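Local coordinates for protein oxalate biosynthetic component 1 (Burkholderia thailandensis, PDB 5IKY) that acts as a bifunctional enzyme of quorum sensing-dependent oxalate production, pairing serine hydrolase activity of the alpha/beta-hydrolase type with an additional lyase activity, at residues L971-S976 with V989-A994; Y1032-A1037 with A1077-L1082. One frame throughout, in Å; residues are numbered along the deposited sequence.

Interaction 1 of 2, residues L971-S976 with V989-A994; sequences LVSFGS and VVDVTA
S976 and D991 meet through their side chains: OG of S976 donates to OD1 of D991 at 2.6 Å, arriving from above the carboxylate plane, 56° out of it. T993 OG1 gives the same D991 OD1 a second bond of 3.0 Å from the opposite face, on the syn side and closer to the plane. The T993 hydroxyl is itself gripped, since it accepts the backbone N-H of S976, N to OG1 2.9 Å. Behind this pair S973 OG donates to S976 OG at 2.7 Å, so a short relay of hydroxyls ends on a single carboxylate oxygen. D991 CG lies anti to its backbone N (chi1 -180°), and the chain turns a corner at F974 and G975, whose phi is positive (69°), bringing S976 back across to the carboxylate.

The strands beneath are parallel and in register from L971 opposite V989 to F974 opposite V992. Four backbone bonds join them: V990 N to L971 O, S973 N to V990 O, V992 N to S973 O and G975 N to V992 O. On the face away from the hydroxyls F974 and V992 lie side by side, CD2 of F974 3.9 Å from CB of V992, while L971 and V989 pair likewise on the face that carries S973 and D991.

These are adjacent inner strands of the mixed central sheet of the alpha/beta-hydrolase fold, flanked by strands 929-935 and 1049-1054. Helix 937-955 covers L971, S973 and S976, and helix 1071-1076 packs on F974.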
ATOM      1  N   LEU A 971     -16.865 -23.757 -15.165  1.00 83.57           N
ATOM      2  CA  LEU A 971     -15.608 -23.645 -14.433  1.00 90.18           C
ATOM      3  C   LEU A 971     -15.663 -22.625 -13.300  1.00 90.28           C
ATOM      4  O   LEU A 971     -16.032 -21.469 -13.505  1.00 89.47           O
ATOM      5  CB  LEU A 971     -14.478 -23.274 -15.391  1.00100.22           C
ATOM      6  CG  LEU A 971     -13.336 -24.278 -15.527  1.00103.59           C
ATOM      7  CD1 LEU A 971     -12.355 -23.789 -16.573  1.00110.02           C
ATOM      8  CD2 LEU A 971     -12.645 -24.480 -14.189  1.00 99.28           C
ATOM      9  N   VAL A 972     -15.286 -23.062 -12.104  1.00 82.70           N
ATOM     10  CA  VAL A 972     -15.136 -22.159 -10.971  1.00 81.68           C
ATOM     11  C   VAL A 972     -13.695 -22.210 -10.475  1.00 80.13           C
ATOM     12  O   VAL A 972     -13.240 -23.234  -9.963  1.00 81.04           O
ATOM     13  CB  VAL A 972     -16.092 -22.512  -9.818  1.00 87.75           C
ATOM     14  CG1 VAL A 972     -15.874 -21.565  -8.646  1.00 70.46           C
ATOM     15  CG2 VAL A 972     -17.538 -22.467 -10.290  1.00 81.83           C
ATOM     16  N   SER A 973     -12.977 -21.104 -10.634  1.00 77.56           N
ATOM     17  CA  SER A 973     -11.557 -21.065 -10.309  1.00 77.01           C
ATOM     18  C   SER A 973     -11.269 -20.185  -9.096  1.00 72.03           C
ATOM     19  O   SER A 973     -11.618 -19.005  -9.073  1.00 76.72           O
ATOM     20  CB  SER A 973     -10.753 -20.570 -11.518  1.00 77.61           C
ATOM     21  OG  SER A 973      -9.360 -20.586 -11.254  1.00 74.70           O
ATOM     22  N   PHE A 974     -10.632 -20.772  -8.087  1.00 68.13           N
ATOM     23  CA  PHE A 974     -10.181 -20.022  -6.922  1.00 68.87           C
ATOM     24  C   PHE A 974      -8.674 -19.815  -6.993  1.00 77.63           C
ATOM     25  O   PHE A 974      -7.901 -20.774  -6.955  1.00 76.10           O
ATOM     26  CB  PHE A 974     -10.559 -20.742  -5.626  1.00 81.00           C
ATOM     27  CG  PHE A 974     -12.036 -20.781  -5.362  1.00 84.14           C
ATOM     28  CD1 PHE A 974     -12.803 -21.856  -5.787  1.00 66.65           C
ATOM     29  CD2 PHE A 974     -12.660 -19.742  -4.692  1.00 80.56           C
ATOM     30  CE1 PHE A 974     -14.164 -21.893  -5.546  1.00 73.22           C
ATOM     31  CE2 PHE A 974     -14.020 -19.772  -4.449  1.00 85.16           C
ATOM     32  CZ  PHE A 974     -14.774 -20.849  -4.876  1.00 79.74           C
ATOM     33  N   GLY A 975      -8.262 -18.556  -7.099  1.00 76.86           N
ATOM     34  CA  GLY A 975      -6.858 -18.229  -7.249  1.00 66.25           C
ATOM     35  C   GLY A 975      -6.333 -18.660  -8.604  1.00 69.75           C
ATOM     36  O   GLY A 975      -5.532 -19.590  -8.702  1.00 70.43           O
ATOM     37  N   SER A 976      -6.790 -17.987  -9.654  1.00 64.73           N
ATOM     38  CA  SER A 976      -6.326 -18.278 -11.005  1.00 61.61           C
ATOM     39  C   SER A 976      -4.892 -17.795 -11.196  1.00 59.78           C
ATOM     40  O   SER A 976      -4.624 -16.594 -11.182  1.00 65.24           O
ATOM     41  CB  SER A 976      -7.245 -17.634 -12.042  1.00 62.69           C
ATOM     42  OG  SER A 976      -8.569 -18.116 -11.912  1.00 68.60           O
ATOM     43  N   VAL A 989     -16.003 -19.236 -17.157  1.00 81.50           N
ATOM     44  CA  VAL A 989     -15.366 -19.318 -15.847  1.00 89.63           C
ATOM     45  C   VAL A 989     -15.896 -18.290 -14.853  1.00 85.19           C
ATOM     46  O   VAL A 989     -16.147 -17.139 -15.206  1.00 95.04           O
ATOM     47  CB  VAL A 989     -13.833 -19.127 -15.959  1.00 89.83           C
ATOM     48  CG1 VAL A 989     -13.145 -19.534 -14.663  1.00 90.38           C
ATOM     49  CG2 VAL A 989     -13.271 -19.923 -17.131  1.00 83.60           C
ATOM     50  N   VAL A 990     -16.072 -18.719 -13.607  1.00 85.34           N
ATOM     51  CA  VAL A 990     -16.234 -17.791 -12.495  1.00 80.06           C
ATOM     52  C   VAL A 990     -14.887 -17.689 -11.789  1.00 85.17           C
ATOM     53  O   VAL A 990     -14.400 -18.668 -11.223  1.00 88.17           O
ATOM     54  CB  VAL A 990     -17.323 -18.241 -11.506  1.00 75.67           C
ATOM     55  CG1 VAL A 990     -17.284 -17.381 -10.250  1.00 71.57           C
ATOM     56  CG2 VAL A 990     -18.694 -18.181 -12.161  1.00 72.10           C
ATOM     57  N   ASP A 991     -14.283 -16.508 -11.834  1.00 76.17           N
ATOM     58  CA  ASP A 991     -12.909 -16.343 -11.375  1.00 67.14           C
ATOM     59  C   ASP A 991     -12.815 -15.579 -10.056  1.00 70.11           C
ATOM     60  O   ASP A 991     -13.203 -14.413  -9.967  1.00 74.28           O
ATOM     61  CB  ASP A 991     -12.084 -15.636 -12.456  1.00 68.05           C
ATOM     62  CG  ASP A 991     -10.635 -15.431 -12.051  1.00 71.15           C
ATOM     63  OD1 ASP A 991     -10.122 -16.202 -11.212  1.00 78.20           O
ATOM     64  OD2 ASP A 991     -10.005 -14.497 -12.584  1.00 76.97           O
ATOM     65  N   VAL A 992     -12.287 -16.247  -9.035  1.00 69.67           N
ATOM     66  CA  VAL A 992     -12.100 -15.636  -7.726  1.00 71.59           C
ATOM     67  C   VAL A 992     -10.621 -15.608  -7.347  1.00 74.08           C
ATOM     68  O   VAL A 992     -10.074 -16.604  -6.874  1.00 71.54           O
ATOM     69  CB  VAL A 992     -12.887 -16.387  -6.633  1.00 74.40           C
ATOM     70  CG1 VAL A 992     -12.785 -15.648  -5.305  1.00 67.28           C
ATOM     71  CG2 VAL A 992     -14.341 -16.566  -7.047  1.00 61.24           C
ATOM     72  N   THR A 993      -9.974 -14.467  -7.560  1.00 72.62           N
ATOM     73  CA  THR A 993      -8.555 -14.332  -7.246  1.00 80.41           C
ATOM     74  C   THR A 993      -8.309 -13.145  -6.316  1.00 79.60           C
ATOM     75  O   THR A 993      -8.853 -12.059  -6.521  1.00 67.16           O
ATOM     76  CB  THR A 993      -7.710 -14.176  -8.526  1.00 80.49           C
ATOM     77  OG1 THR A 993      -7.918 -15.309  -9.378  1.00 68.53           O
ATOM     78  CG2 THR A 993      -6.230 -14.071  -8.188  1.00 74.26           C
ATOM     79  N   ALA A 994      -7.489 -13.367  -5.293  1.00 70.42           N
ATOM     80  CA  ALA A 994      -7.226 -12.354  -4.278  1.00 65.96           C
ATOM     81  C   ALA A 994      -6.040 -11.458  -4.638  1.00 72.46           C
ATOM     82  O   ALA A 994      -5.100 -11.886  -5.307  1.00 65.10           O
ATOM     83  CB  ALA A 994      -6.992 -13.016  -2.929  1.00 56.98           C
TER

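Interaction 2 of 2, residues Y1032-A1037 with A1077-L1082; sequences YRYDHA and ASPLWL
Y1034 presents one face of its phenol ring to P1079, whose CD stands 3.6 Å from the ring centroid and 21° off the normal in a CH-pi contact. With CG between the backbone N and the carbonyl carbon (chi1 48°), the ring lies against the 1077-1079 backbone, CD1 3.1 Å from A1077 O. Within 1077-1082, P1079 CG covers one face of the W1081 indole, offset toward the rim; from across the contact CB of A1037 meets the indole edge in its plane, 4.0 Å from CZ2. W1081 NE1 makes a weak hydrogen bond to D1035 O, 3.2 Å long and bent to 128°. D1035 OD1 lies 3.1 Å from P1079 CB, the two side chains running in opposite directions.

The loop here forms an inverse gamma turn centred on Y1034 and then a type I turn from Y1034 to A1037, leading into 1038-1043, one of the two edge strands of the hydrolase sheet. It faces the joint between two helices: A1077 is the first residue beyond helix 1071-1076 and P1079 is the N-cap residue of helix 1080-1090. Y1034 N donates to A1077 O at 3.2 Å, and Y1034 OH bonds to Y1074 O. CB of A1077 lies 4.1 Å from CD2 of Y1032, whose OH bonds to F1057 O.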
ATOM      1  N   TYR A1032     -13.521 -12.917   8.956  1.00107.70           N
ATOM      2  CA  TYR A1032     -13.479 -12.161   7.706  1.00101.06           C
ATOM      3  C   TYR A1032     -14.049 -12.908   6.501  1.00 93.53           C
ATOM      4  O   TYR A1032     -13.720 -14.068   6.255  1.00 94.52           O
ATOM      5  CB  TYR A1032     -12.040 -11.739   7.396  1.00 96.02           C
ATOM      6  CG  TYR A1032     -11.856 -11.242   5.980  1.00 92.99           C
ATOM      7  CD1 TYR A1032     -12.303  -9.981   5.603  1.00 87.47           C
ATOM      8  CD2 TYR A1032     -11.243 -12.037   5.017  1.00 82.69           C
ATOM      9  CE1 TYR A1032     -12.142  -9.525   4.307  1.00 86.13           C
ATOM     10  CE2 TYR A1032     -11.081 -11.589   3.721  1.00 77.94           C
ATOM     11  CZ  TYR A1032     -11.531 -10.331   3.372  1.00 79.36           C
ATOM     12  OH  TYR A1032     -11.369  -9.880   2.082  1.00 76.44           O
ATOM     13  N   ARG A1033     -14.906 -12.214   5.759  1.00 93.09           N
ATOM     14  CA  ARG A1033     -15.394 -12.682   4.467  1.00 98.82           C
ATOM     15  C   ARG A1033     -15.296 -11.544   3.456  1.00105.46           C
ATOM     16  O   ARG A1033     -15.527 -10.385   3.802  1.00120.12           O
ATOM     17  CB  ARG A1033     -16.839 -13.175   4.562  1.00 84.07           C
ATOM     18  CG  ARG A1033     -17.046 -14.436   5.385  1.00 89.01           C
ATOM     19  CD  ARG A1033     -18.523 -14.805   5.401  1.00119.47           C
ATOM     20  NE  ARG A1033     -18.794 -16.030   6.145  1.00140.30           N
ATOM     21  CZ  ARG A1033     -18.963 -16.084   7.462  1.00143.31           C
ATOM     22  NH1 ARG A1033     -18.884 -14.977   8.189  1.00158.57           N
ATOM     23  NH2 ARG A1033     -19.210 -17.245   8.054  1.00112.33           N
ATOM     24  N   TYR A1034     -14.957 -11.862   2.210  1.00 89.63           N
ATOM     25  CA  TYR A1034     -14.864 -10.826   1.184  1.00 88.58           C
ATOM     26  C   TYR A1034     -16.211 -10.608   0.488  1.00 92.70           C
ATOM     27  O   TYR A1034     -16.347 -10.828  -0.714  1.00 82.46           O
ATOM     28  CB  TYR A1034     -13.762 -11.158   0.159  1.00 81.56           C
ATOM     29  CG  TYR A1034     -13.772 -12.568  -0.406  1.00 80.89           C
ATOM     30  CD1 TYR A1034     -13.152 -13.615   0.267  1.00 87.62           C
ATOM     31  CD2 TYR A1034     -14.369 -12.845  -1.631  1.00 78.56           C
ATOM     32  CE1 TYR A1034     -13.151 -14.900  -0.251  1.00 80.54           C
ATOM     33  CE2 TYR A1034     -14.370 -14.122  -2.156  1.00 73.41           C
ATOM     34  CZ  TYR A1034     -13.763 -15.147  -1.462  1.00 83.31           C
ATOM     35  OH  TYR A1034     -13.765 -16.421  -1.981  1.00 78.80           O
ATOM     36  N   ASP A1035     -17.203 -10.164   1.258  1.00 87.06           N
ATOM     37  CA  ASP A1035     -18.517  -9.830   0.711  1.00 91.74           C
ATOM     38  C   ASP A1035     -18.438  -8.604  -0.189  1.00 95.03           C
ATOM     39  O   ASP A1035     -19.196  -8.477  -1.152  1.00 88.88           O
ATOM     40  CB  ASP A1035     -19.529  -9.575   1.827  1.00108.78           C
ATOM     41  CG  ASP A1035     -19.326 -10.478   3.026  1.00125.80           C
ATOM     42  OD1 ASP A1035     -19.179 -11.700   2.833  1.00137.44           O
ATOM     43  OD2 ASP A1035     -19.343  -9.972   4.168  1.00127.92           O
ATOM     44  N   HIS A1036     -17.501  -7.716   0.129  1.00 94.81           N
ATOM     45  CA  HIS A1036     -17.323  -6.459  -0.593  1.00 89.31           C
ATOM     46  C   HIS A1036     -16.911  -6.662  -2.048  1.00 84.61           C
ATOM     47  O   HIS A1036     -16.951  -5.723  -2.845  1.00 81.38           O
ATOM     48  CB  HIS A1036     -16.276  -5.599   0.115  1.00 92.37           C
ATOM     49  CG  HIS A1036     -14.935  -6.256   0.218  1.00101.66           C
ATOM     50  ND1 HIS A1036     -14.617  -7.142   1.224  1.00106.60           N
ATOM     51  CD2 HIS A1036     -13.836  -6.170  -0.568  1.00 97.50           C
ATOM     52  CE1 HIS A1036     -13.378  -7.569   1.058  1.00105.13           C
ATOM     53  NE2 HIS A1036     -12.881  -6.994  -0.023  1.00100.38           N
ATOM     54  N   ALA A1037     -16.505  -7.886  -2.377  1.00 85.54           N
ATOM     55  CA  ALA A1037     -16.048  -8.228  -3.719  1.00 83.37           C
ATOM     56  C   ALA A1037     -17.088  -7.886  -4.784  1.00 93.15           C
ATOM     57  O   ALA A1037     -18.281  -8.136  -4.606  1.00 78.90           O
ATOM     58  CB  ALA A1037     -15.689  -9.702  -3.787  1.00 77.13           C
ATOM     59  N   ALA A1077     -13.084 -17.924   3.632  1.00 83.36           N
ATOM     60  CA  ALA A1077     -13.487 -16.522   3.626  1.00 80.20           C
ATOM     61  C   ALA A1077     -14.531 -16.231   2.551  1.00 82.68           C
ATOM     62  O   ALA A1077     -14.894 -15.077   2.325  1.00 78.26           O
ATOM     63  CB  ALA A1077     -12.267 -15.625   3.436  1.00 71.05           C
ATOM     64  N   SER A1078     -15.011 -17.282   1.891  1.00 84.31           N
ATOM     65  CA  SER A1078     -16.024 -17.135   0.852  1.00 87.03           C
ATOM     66  C   SER A1078     -17.309 -16.528   1.410  1.00 98.44           C
ATOM     67  O   SER A1078     -17.839 -16.996   2.421  1.00104.96           O
ATOM     68  CB  SER A1078     -16.322 -18.485   0.196  1.00 95.50           C
ATOM     69  OG  SER A1078     -17.298 -18.352  -0.823  1.00112.41           O
ATOM     70  N   PRO A1079     -17.809 -15.476   0.747  1.00 99.38           N
ATOM     71  CA  PRO A1079     -19.021 -14.750   1.141  1.00 99.34           C
ATOM     72  C   PRO A1079     -20.294 -15.547   0.873  1.00104.96           C
ATOM     73  O   PRO A1079     -20.293 -16.443   0.029  1.00 95.21           O
ATOM     74  CB  PRO A1079     -18.969 -13.494   0.270  1.00 91.85           C
ATOM     75  CG  PRO A1079     -18.227 -13.916  -0.939  1.00 91.66           C
ATOM     76  CD  PRO A1079     -17.198 -14.902  -0.465  1.00 94.26           C
ATOM     77  N   LEU A1080     -21.366 -15.208   1.583  1.00114.44           N
ATOM     78  CA  LEU A1080     -22.626 -15.939   1.491  1.00107.15           C
ATOM     79  C   LEU A1080     -23.233 -15.865   0.092  1.00108.14           C
ATOM     80  O   LEU A1080     -23.783 -16.849  -0.404  1.00108.26           O
ATOM     81  CB  LEU A1080     -23.622 -15.406   2.528  1.00103.58           C
ATOM     82  CG  LEU A1080     -24.878 -16.230   2.832  1.00104.48           C
ATOM     83  CD1 LEU A1080     -25.296 -16.034   4.281  1.00108.86           C
ATOM     84  CD2 LEU A1080     -26.031 -15.872   1.899  1.00 93.61           C
ATOM     85  N   TRP A1081     -23.137 -14.699  -0.540  1.00105.60           N
ATOM     86  CA  TRP A1081     -23.747 -14.501  -1.851  1.00104.42           C
ATOM     87  C   TRP A1081     -23.045 -15.322  -2.930  1.00107.28           C
ATOM     88  O   TRP A1081     -23.664 -15.716  -3.918  1.00105.31           O
ATOM     89  CB  TRP A1081     -23.746 -13.018  -2.233  1.00 97.63           C
ATOM     90  CG  TRP A1081     -22.387 -12.383  -2.277  1.00113.23           C
ATOM     91  CD1 TRP A1081     -21.730 -11.782  -1.241  1.00114.49           C
ATOM     92  CD2 TRP A1081     -21.526 -12.271  -3.417  1.00102.15           C
ATOM     93  NE1 TRP A1081     -20.511 -11.307  -1.665  1.00104.40           N
ATOM     94  CE2 TRP A1081     -20.361 -11.597  -2.997  1.00101.04           C
ATOM     95  CE3 TRP A1081     -21.625 -12.679  -4.752  1.00 87.33           C
ATOM     96  CZ2 TRP A1081     -19.303 -11.322  -3.861  1.00 88.74           C
ATOM     97  CZ3 TRP A1081     -20.571 -12.405  -5.609  1.00 92.94           C
ATOM     98  CH2 TRP A1081     -19.427 -11.732  -5.160  1.00 85.99           C
ATOM     99  N   LEU A1082     -21.757 -15.584  -2.732  1.00 94.97           N
ATOM    100  CA  LEU A1082     -20.992 -16.391  -3.678  1.00102.42           C
ATOM    101  C   LEU A1082     -21.406 -17.857  -3.610  1.00 97.29           C
ATOM    102  O   LEU A1082     -21.473 -18.541  -4.633  1.00 86.86           O
ATOM    103  CB  LEU A1082     -19.490 -16.253  -3.414  1.00102.28           C
ATOM    104  CG  LEU A1082     -18.560 -17.096  -4.292  1.00 85.58           C
ATOM    105  CD1 LEU A1082     -18.809 -16.817  -5.766  1.00 77.08           C
ATOM    106  CD2 LEU A1082     -17.101 -16.839  -3.934  1.00 82.55           C
TER

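Both interactions belong to the hydrolase-type part of the chain, their centres 14 Å apart, and they differ in depth. Interaction 1 is wholly buried and joins two neighbouring strands by regular backbone bonds and a hydroxyl-carboxylate cluster. Interaction 2 is buried at Y1034 and A1077 but exposed at R1033, D1035 and L1080; the Y1034 ring face against P1079, with A1077 and the W1081 indole edge, carries it, with two backbone-acceptor bonds, one of them weak. The apolar sheet face of F974 and V992 connects them: CG1 of V992 lies 3.6 Å from OH of Y1034, and CG2 of V992 is 4.2 Å from CD2 of L1082. Helix 1071-1076 is shared, covering F974 and leading into 1077-1082.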